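Local coordinates for protein fructose-2,6-bisphosphatase TIGAR B (Danio rerio, PDB 3E9D) that probably hydrolyses fructose-2,6-bisphosphate, and also fructose-1,6-bisphosphate, as a histidine phosphatase that restrains glycolysis, at residues R44-K47 with D48-F51; F55-L59 with Q60-Q64; M134-K137 with S138-Q141. All coordinates share one frame; numbering follows the deposited sequence.

How the interactions relate
The three interactions follow one another along a single histidine phosphatase chain, and interaction 2 is the one at the catalytic site. Interaction 1 turns the chain from helix 33-45 toward strand 53-56, away from the annotated sites, its centre about 18 Å from that of interaction 2. Interaction 2 leads from that strand into helix 60-71: the side chains of Arg61 and His11 are about 4 Å apart at their nearest atoms, and a bound phosphate is held there. Interaction 3, within helix 125-146, packs against interaction 2 through Phe55 CE2 and Leu139 CD1, 3.4 Å apart. Its Phe135 side chain is about 11 Å from that of His183, and its centre about 23 Å from that of interaction 1.

Interaction 1 of 3, residues R44-K47 with D48-F51; sequences RYLK and DLHF
Lys47 and Asp48 form the polar part of this local contact, in which the chain turns out of helix 33-45. Their side chains run alongside each other and point the same way, and a salt bridge joins Lys47 NZ to Asp48 OD2 over 3.0 Å. The ammonium meets that oxygen on its syn side, 26° out of the carboxylate plane. Lys47 CG sits between the backbone N and the carbonyl carbon (chi1 75°), which lays the lower chain against Asp48; the last torsion, which places NZ, is nearly eclipsed. One water accepts from Lys47 NZ and donates to Asp48 OD1, so it closes a small ring with the ammonium and the carboxylate. An alanine in place of Lys47 would probably leave the Asp48 carboxylate without its ammonium mate and the bridging water without one of its two holds.

Backbone bonds shape the corner. Leu46 is the first residue to leave helical geometry, and a type I beta turn runs from it to Leu49, whose N donates to Leu46 O over 3.1 Å at 162°. A second water takes the N-H of Asp48 and donates to Tyr45 O.

Apolar groups meet beside the turn. Leu46 CD2 meets Leu49 CD1 at 3.7 Å, while Leu46 CB comes to the edge of the Phe51 ring, 4.0 Å from CZ, the two side chains crossing at about a right angle. Leu49 CB lies over one face of that ring, toward its rim, and His177 meets it edge-to-face. Loop residues Asn73 and Ser76 bond to the backbone of Leu49 and Phe51.

Leu46 and Phe51 are buried, with Leu49 at the margin. The hydrated ion pair, partly screened by water, is therefore likely to hold the turn less firmly than the Leu46-Leu49 backbone bond and this apolar packing.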
loop_
_atom_site.group_PDB
_atom_site.type_symbol
_atom_site.label_atom_id
_atom_site.label_comp_id
_atom_site.label_asym_id
_atom_site.label_seq_id
_atom_site.Cartn_x
_atom_site.Cartn_y
_atom_site.Cartn_z
ATOM N N ARG A 44 -17.105 1.453 2.491
ATOM C CA ARG A 44 -17.939 2.394 3.261
ATOM C C ARG A 44 -17.102 3.459 4.009
ATOM O O ARG A 44 -17.451 4.621 4.032
ATOM C CB ARG A 44 -18.799 1.628 4.258
ATOM C CG ARG A 44 -19.909 0.829 3.589
ATOM C CD ARG A 44 -20.957 0.368 4.618
ATOM N NE ARG A 44 -20.388 -0.581 5.581
ATOM C CZ ARG A 44 -20.291 -1.890 5.387
ATOM N NH1 ARG A 44 -20.715 -2.454 4.259
ATOM N NH2 ARG A 44 -19.781 -2.644 6.345
ATOM N N TYR A 45 -15.990 3.045 4.604
ATOM C CA TYR A 45 -15.126 3.983 5.328
ATOM C C TYR A 45 -14.539 5.064 4.406
ATOM O O TYR A 45 -14.484 6.234 4.778
ATOM C CB TYR A 45 -14.048 3.211 6.076
ATOM C CG TYR A 45 -13.115 4.059 6.913
ATOM C CD1 TYR A 45 -13.513 4.534 8.163
ATOM C CD2 TYR A 45 -11.811 4.350 6.467
ATOM C CE1 TYR A 45 -12.664 5.320 8.931
ATOM C CE2 TYR A 45 -10.950 5.128 7.230
ATOM C CZ TYR A 45 -11.386 5.606 8.460
ATOM O OH TYR A 45 -10.537 6.346 9.236
ATOM N N LEU A 46 -14.178 4.673 3.184
ATOM C CA LEU A 46 -13.532 5.572 2.231
ATOM C C LEU A 46 -14.501 6.203 1.220
ATOM O O LEU A 46 -14.057 6.840 0.267
ATOM C CB LEU A 46 -12.434 4.803 1.473
ATOM C CG LEU A 46 -11.319 4.152 2.302
ATOM C CD1 LEU A 46 -10.479 3.181 1.421
ATOM C CD2 LEU A 46 -10.470 5.241 3.011
ATOM N N LYS A 47 -15.814 6.047 1.448
ATOM C CA LYS A 47 -16.835 6.351 0.435
ATOM C C LYS A 47 -16.915 7.811 0.027
ATOM O O LYS A 47 -17.348 8.106 -1.090
ATOM C CB LYS A 47 -18.228 5.839 0.858
ATOM C CG LYS A 47 -18.940 6.657 1.938
ATOM C CD LYS A 47 -20.346 6.072 2.163
ATOM C CE LYS A 47 -21.161 6.732 3.269
ATOM N NZ LYS A 47 -20.568 7.914 3.913
ATOM N N ASP A 48 -16.507 8.710 0.928
ATOM C CA ASP A 48 -16.601 10.148 0.680
ATOM C C ASP A 48 -15.311 10.743 0.115
ATOM O O ASP A 48 -15.196 11.971 -0.014
ATOM C CB ASP A 48 -17.000 10.911 1.960
ATOM C CG ASP A 48 -18.331 10.424 2.543
ATOM O OD1 ASP A 48 -19.361 10.492 1.838
ATOM O OD2 ASP A 48 -18.341 9.950 3.700
ATOM N N LEU A 49 -14.341 9.890 -0.206
ATOM C CA LEU A 49 -13.088 10.361 -0.823
ATOM C C LEU A 49 -13.156 10.214 -2.324
ATOM O O LEU A 49 -13.642 9.208 -2.828
ATOM C CB LEU A 49 -11.875 9.586 -0.290
ATOM C CG LEU A 49 -11.631 9.782 1.207
ATOM C CD1 LEU A 49 -10.715 8.690 1.797
ATOM C CD2 LEU A 49 -11.089 11.188 1.485
ATOM N N HIS A 50 -12.663 11.218 -3.043
ATOM C CA HIS A 50 -12.480 11.079 -4.483
ATOM C C HIS A 50 -11.076 10.556 -4.778
ATOM O O HIS A 50 -10.072 11.253 -4.583
ATOM C CB HIS A 50 -12.739 12.408 -5.197
ATOM C CG HIS A 50 -12.611 12.340 -6.688
ATOM N ND1 HIS A 50 -12.235 13.427 -7.450
ATOM C CD2 HIS A 50 -12.800 11.319 -7.559
ATOM C CE1 HIS A 50 -12.200 13.081 -8.725
ATOM N NE2 HIS A 50 -12.540 11.806 -8.820
ATOM N N PHE A 51 -11.007 9.309 -5.219
ATOM C CA PHE A 51 -9.759 8.767 -5.729
ATOM C C PHE A 51 -9.663 9.085 -7.211
ATOM O O PHE A 51 -10.434 8.573 -8.000
ATOM C CB PHE A 51 -9.680 7.264 -5.457
ATOM C CG PHE A 51 -9.755 6.915 -3.995
ATOM C CD1 PHE A 51 -8.719 7.277 -3.126
ATOM C CD2 PHE A 51 -10.865 6.239 -3.479
ATOM C CE1 PHE A 51 -8.773 6.954 -1.767
ATOM C CE2 PHE A 51 -10.941 5.906 -2.110
ATOM C CZ PHE A 51 -9.894 6.262 -1.253
HETATM O O HOH W 1 -14.780 8.515 3.413
HETATM O O HOH W 2 -21.725 10.518 2.573
#

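Interaction 2 of 3, residues F55-L59 with Q60-Q64; sequences FVSNL and QRAIQ. With PO4 (phosphate ion), chain C.
A local strand-to-helix junction, mostly buried, joins Val56 at the end of strand 53-56 to Ala62 and Ile63 in the first turn of helix 60-71. Val56 CG1 lies anti to its own N (chi1 -165°) and reaches Ala62 CB at 3.8 Å. Ile63 CG1 and CD1 lie against the carbonyl oxygens of Ser57 and Asn58. Leu59, the N-cap residue, gives its carbonyl to Ile63 N in a bond of 3.0 Å at 175°; Ala62 N adds a weak bond to the same oxygen.

Ser57 OG accepts from Leu59 N over 3.1 Å, forming an ST turn, and it also bonds to His183. Leu59 and Arg61 lie side by side: Leu59 CB stands over one face of the guanidinium, and Leu59 CD1 is 3.7 Å from Arg61 NH2. At the guanidinium edge, in its plane, phosphate O1 receives both Arg61 NE and NH2, each at 2.9 Å. Gly24 O takes a further bond from NH2, which together with the phosphate bonds probably fixes the group's rotation.

Arg10, Asn17, His183 and Gly184 also bind this phosphate, which probably came from the crystallisation liquor. Such an anion-binding cluster beside the catalytic histidine is characteristic of the phosphate pocket in the histidine phosphatase fold.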
loop_
_atom_site.group_PDB
_atom_site.type_symbol
_atom_site.label_atom_id
_atom_site.label_comp_id
_atom_site.label_asym_id
_atom_site.label_seq_id
_atom_site.Cartn_x
_atom_site.Cartn_y
_atom_site.Cartn_z
ATOM N N PHE A 55 -4.688 2.019 -8.375
ATOM C CA PHE A 55 -3.677 1.045 -8.785
ATOM C C PHE A 55 -3.840 -0.204 -7.935
ATOM O O PHE A 55 -3.972 -0.123 -6.701
ATOM C CB PHE A 55 -2.268 1.628 -8.625
ATOM C CG PHE A 55 -2.103 2.959 -9.305
ATOM C CD1 PHE A 55 -1.905 3.021 -10.671
ATOM C CD2 PHE A 55 -2.227 4.147 -8.585
ATOM C CE1 PHE A 55 -1.804 4.253 -11.326
ATOM C CE2 PHE A 55 -2.123 5.394 -9.230
ATOM C CZ PHE A 55 -1.911 5.441 -10.602
ATOM N N VAL A 56 -3.842 -1.359 -8.584
ATOM C CA VAL A 56 -4.058 -2.616 -7.875
ATOM C C VAL A 56 -3.092 -3.643 -8.406
ATOM O O VAL A 56 -2.747 -3.619 -9.596
ATOM C CB VAL A 56 -5.500 -3.155 -8.121
ATOM C CG1 VAL A 56 -5.841 -4.230 -7.103
ATOM C CG2 VAL A 56 -6.524 -2.014 -8.039
ATOM N N SER A 57 -2.692 -4.587 -7.561
ATOM C CA SER A 57 -1.928 -5.716 -8.079
ATOM C C SER A 57 -2.790 -6.557 -9.049
ATOM O O SER A 57 -4.022 -6.417 -9.093
ATOM C CB SER A 57 -1.353 -6.562 -6.947
ATOM O OG SER A 57 -2.169 -7.657 -6.619
ATOM N N ASN A 58 -2.109 -7.384 -9.835
ATOM C CA ASN A 58 -2.715 -8.315 -10.776
ATOM C C ASN A 58 -3.419 -9.512 -10.100
ATOM O O ASN A 58 -4.006 -10.335 -10.791
ATOM C CB ASN A 58 -1.588 -8.866 -11.693
ATOM C CG ASN A 58 -0.496 -9.569 -10.893
ATOM O OD1 ASN A 58 0.128 -8.964 -10.031
ATOM N ND2 ASN A 58 -0.277 -10.859 -11.158
ATOM N N LEU A 59 -3.334 -9.632 -8.771
ATOM C CA LEU A 59 -3.842 -10.819 -8.054
ATOM C C LEU A 59 -5.318 -10.657 -7.663
ATOM O O LEU A 59 -5.728 -9.586 -7.246
ATOM C CB LEU A 59 -2.967 -11.140 -6.823
ATOM C CG LEU A 59 -1.493 -11.468 -7.165
ATOM C CD1 LEU A 59 -0.604 -11.516 -5.905
ATOM C CD2 LEU A 59 -1.416 -12.767 -7.948
ATOM N N GLN A 60 -6.097 -11.725 -7.851
ATOM C CA GLN A 60 -7.555 -11.680 -7.711
ATOM C C GLN A 60 -8.007 -11.097 -6.364
ATOM O O GLN A 60 -8.906 -10.251 -6.332
ATOM C CB GLN A 60 -8.164 -13.076 -7.920
ATOM C CG GLN A 60 -9.667 -13.108 -7.681
ATOM C CD GLN A 60 -10.314 -14.462 -7.923
ATOM O OE1 GLN A 60 -9.689 -15.523 -7.772
ATOM N NE2 GLN A 60 -11.590 -14.431 -8.287
ATOM N N ARG A 61 -7.383 -11.534 -5.266
ATOM C CA ARG A 61 -7.789 -11.073 -3.925
ATOM C C ARG A 61 -7.723 -9.544 -3.800
ATOM O O ARG A 61 -8.558 -8.938 -3.127
ATOM C CB ARG A 61 -6.987 -11.768 -2.803
ATOM C CG ARG A 61 -5.449 -11.607 -2.865
ATOM C CD ARG A 61 -4.781 -12.735 -2.061
ATOM N NE ARG A 61 -3.322 -12.622 -1.960
ATOM C CZ ARG A 61 -2.461 -13.189 -2.809
ATOM N NH1 ARG A 61 -2.911 -13.896 -3.837
ATOM N NH2 ARG A 61 -1.149 -13.060 -2.621
ATOM N N ALA A 62 -6.729 -8.943 -4.456
ATOM C CA ALA A 62 -6.523 -7.488 -4.451
ATOM C C ALA A 62 -7.488 -6.779 -5.412
ATOM O O ALA A 62 -8.133 -5.760 -5.055
ATOM C CB ALA A 62 -5.042 -7.161 -4.812
ATOM N N ILE A 63 -7.599 -7.317 -6.632
ATOM C CA ILE A 63 -8.579 -6.803 -7.596
ATOM C C ILE A 63 -10.011 -6.755 -7.023
ATOM O O ILE A 63 -10.700 -5.746 -7.163
ATOM C CB ILE A 63 -8.570 -7.609 -8.918
ATOM C CG1 ILE A 63 -7.193 -7.442 -9.597
ATOM C CG2 ILE A 63 -9.736 -7.143 -9.849
ATOM C CD1 ILE A 63 -6.883 -8.474 -10.640
ATOM N N GLN A 64 -10.446 -7.844 -6.395
ATOM C CA GLN A 64 -11.786 -7.887 -5.773
ATOM C C GLN A 64 -11.979 -6.831 -4.683
ATOM O O GLN A 64 -13.041 -6.229 -4.576
ATOM C CB GLN A 64 -12.036 -9.253 -5.168
ATOM C CG GLN A 64 -12.212 -10.357 -6.166
ATOM C CD GLN A 64 -12.433 -11.669 -5.461
ATOM O OE1 GLN A 64 -11.512 -12.238 -4.877
ATOM N NE2 GLN A 64 -13.676 -12.147 -5.483
HETATM P P PO4 C . -1.139 -11.436 1.314
HETATM O O1 PO4 C . -1.332 -11.555 -0.176
HETATM O O2 PO4 C . -1.314 -10.020 1.812
HETATM O O3 PO4 C . -2.148 -12.290 2.046
HETATM O O4 PO4 C . 0.234 -11.947 1.696
#

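Interaction 3 of 3, residues M134-K137 with S138-Q141; sequences MFLK and SLFQ
Leu139 wedges its branched end between Phe135 and Leu136 on the buried side of helix 125-146. Its first two torsions (chi1 174°, chi2 68°) together direct CD2 back toward the preceding turn, where it lies 4.1 Å from both Phe135 CE2 and Leu136 CD2. Leu139 CB meanwhile stands over one face of the Phe135 ring, 4.2 Å above the plane and offset toward the rim.

The neighbouring ridge is built differently. Leu136 and Phe140 run alongside each other, pointing the same way. Phe140 turns a face to its own helix: Leu136 O sits 3.2 Å above the ring plane, toward the rim. Leu136 CD2 approaches Phe140 CE1 (4.2 Å) from that same face side. The carbonyl also accepts from Phe140 N at 2.9 Å. Regular i to i+4 bonds, such as Leu139 N to Phe135 O at 2.7 Å, hold the turns at this spacing.

Outside the helix, Phe4 of strand 2-10 meets both Leu139 and Phe140, and Ile227 and Ala236 border Phe140. Lys137 is exposed, while Gln141, at the border of the sheet, bonds to Glu145. In this stretch the side-chain packing rests on the fit of apolar shapes, and the backbone carbonyls of residues 134-137 find their partners within the helix.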
loop_
_atom_site.group_PDB
_atom_site.type_symbol
_atom_site.label_atom_id
_atom_site.label_comp_id
_atom_site.label_asym_id
_atom_site.label_seq_id
_atom_site.Cartn_x
_atom_site.Cartn_y
_atom_site.Cartn_z
ATOM N N MET A 134 10.340 0.854 -8.416
ATOM C CA MET A 134 9.904 0.952 -9.813
ATOM C C MET A 134 8.457 1.433 -9.899
ATOM O O MET A 134 8.095 2.240 -10.770
ATOM C CB MET A 134 10.058 -0.390 -10.537
ATOM C CG MET A 134 11.513 -0.847 -10.705
ATOM S SD MET A 134 11.590 -2.587 -11.272
ATOM C CE MET A 134 10.716 -2.474 -12.853
ATOM N N PHE A 135 7.634 0.935 -8.988
ATOM C CA PHE A 135 6.254 1.384 -8.920
ATOM C C PHE A 135 6.180 2.881 -8.622
ATOM O O PHE A 135 5.404 3.601 -9.258
ATOM C CB PHE A 135 5.421 0.602 -7.874
ATOM C CG PHE A 135 4.044 1.202 -7.660
ATOM C CD1 PHE A 135 3.040 1.014 -8.608
ATOM C CD2 PHE A 135 3.773 2.000 -6.554
ATOM C CE1 PHE A 135 1.762 1.600 -8.444
ATOM C CE2 PHE A 135 2.501 2.577 -6.386
ATOM C CZ PHE A 135 1.504 2.369 -7.353
ATOM N N LEU A 136 6.956 3.347 -7.648
ATOM C CA LEU A 136 6.977 4.777 -7.306
ATOM C C LEU A 136 7.372 5.653 -8.472
ATOM O O LEU A 136 6.760 6.687 -8.711
ATOM C CB LEU A 136 7.922 5.067 -6.138
ATOM C CG LEU A 136 7.439 4.821 -4.714
ATOM C CD1 LEU A 136 8.478 5.376 -3.755
ATOM C CD2 LEU A 136 6.074 5.439 -4.432
ATOM N N LYS A 137 8.402 5.229 -9.200
ATOM C CA LYS A 137 8.864 5.969 -10.369
ATOM C C LYS A 137 7.737 6.073 -11.423
ATOM O O LYS A 137 7.461 7.153 -11.950
ATOM C CB LYS A 137 10.132 5.300 -10.928
ATOM C CG LYS A 137 10.810 6.073 -12.031
ATOM C CD LYS A 137 12.074 5.340 -12.522
ATOM C CE LYS A 137 12.654 6.030 -13.756
ATOM N NZ LYS A 137 11.762 5.893 -14.954
ATOM N N SER A 138 7.061 4.958 -11.680
ATOM C CA SER A 138 5.919 4.918 -12.590
ATOM C C SER A 138 4.733 5.779 -12.086
ATOM O O SER A 138 4.102 6.522 -12.860
ATOM C CB SER A 138 5.491 3.449 -12.740
ATOM O OG SER A 138 4.376 3.308 -13.590
ATOM N N LEU A 139 4.434 5.656 -10.792
ATOM C CA LEU A 139 3.399 6.435 -10.123
ATOM C C LEU A 139 3.621 7.947 -10.268
ATOM O O LEU A 139 2.709 8.666 -10.670
ATOM C CB LEU A 139 3.326 6.073 -8.632
ATOM C CG LEU A 139 2.372 6.915 -7.773
ATOM C CD1 LEU A 139 0.926 6.613 -8.196
ATOM C CD2 LEU A 139 2.590 6.648 -6.273
ATOM N N PHE A 140 4.816 8.413 -9.922
ATOM C CA PHE A 140 5.125 9.840 -10.019
ATOM C C PHE A 140 4.913 10.354 -11.451
ATOM O O PHE A 140 4.326 11.426 -11.658
ATOM C CB PHE A 140 6.573 10.165 -9.592
ATOM C CG PHE A 140 6.887 9.892 -8.131
ATOM C CD1 PHE A 140 5.886 9.600 -7.206
ATOM C CD2 PHE A 140 8.208 9.951 -7.688
ATOM C CE1 PHE A 140 6.200 9.356 -5.865
ATOM C CE2 PHE A 140 8.534 9.713 -6.340
ATOM C CZ PHE A 140 7.527 9.406 -5.435
ATOM N N GLN A 141 5.425 9.605 -12.424
ATOM C CA GLN A 141 5.355 10.026 -13.820
ATOM C C GLN A 141 3.894 10.116 -14.280
ATOM O O GLN A 141 3.491 11.107 -14.897
ATOM C CB GLN A 141 6.176 9.092 -14.721
ATOM C CG GLN A 141 6.104 9.428 -16.225
ATOM C CD GLN A 141 6.658 10.821 -16.563
ATOM O OE1 GLN A 141 7.654 11.273 -15.985
ATOM N NE2 GLN A 141 6.012 11.503 -17.515
#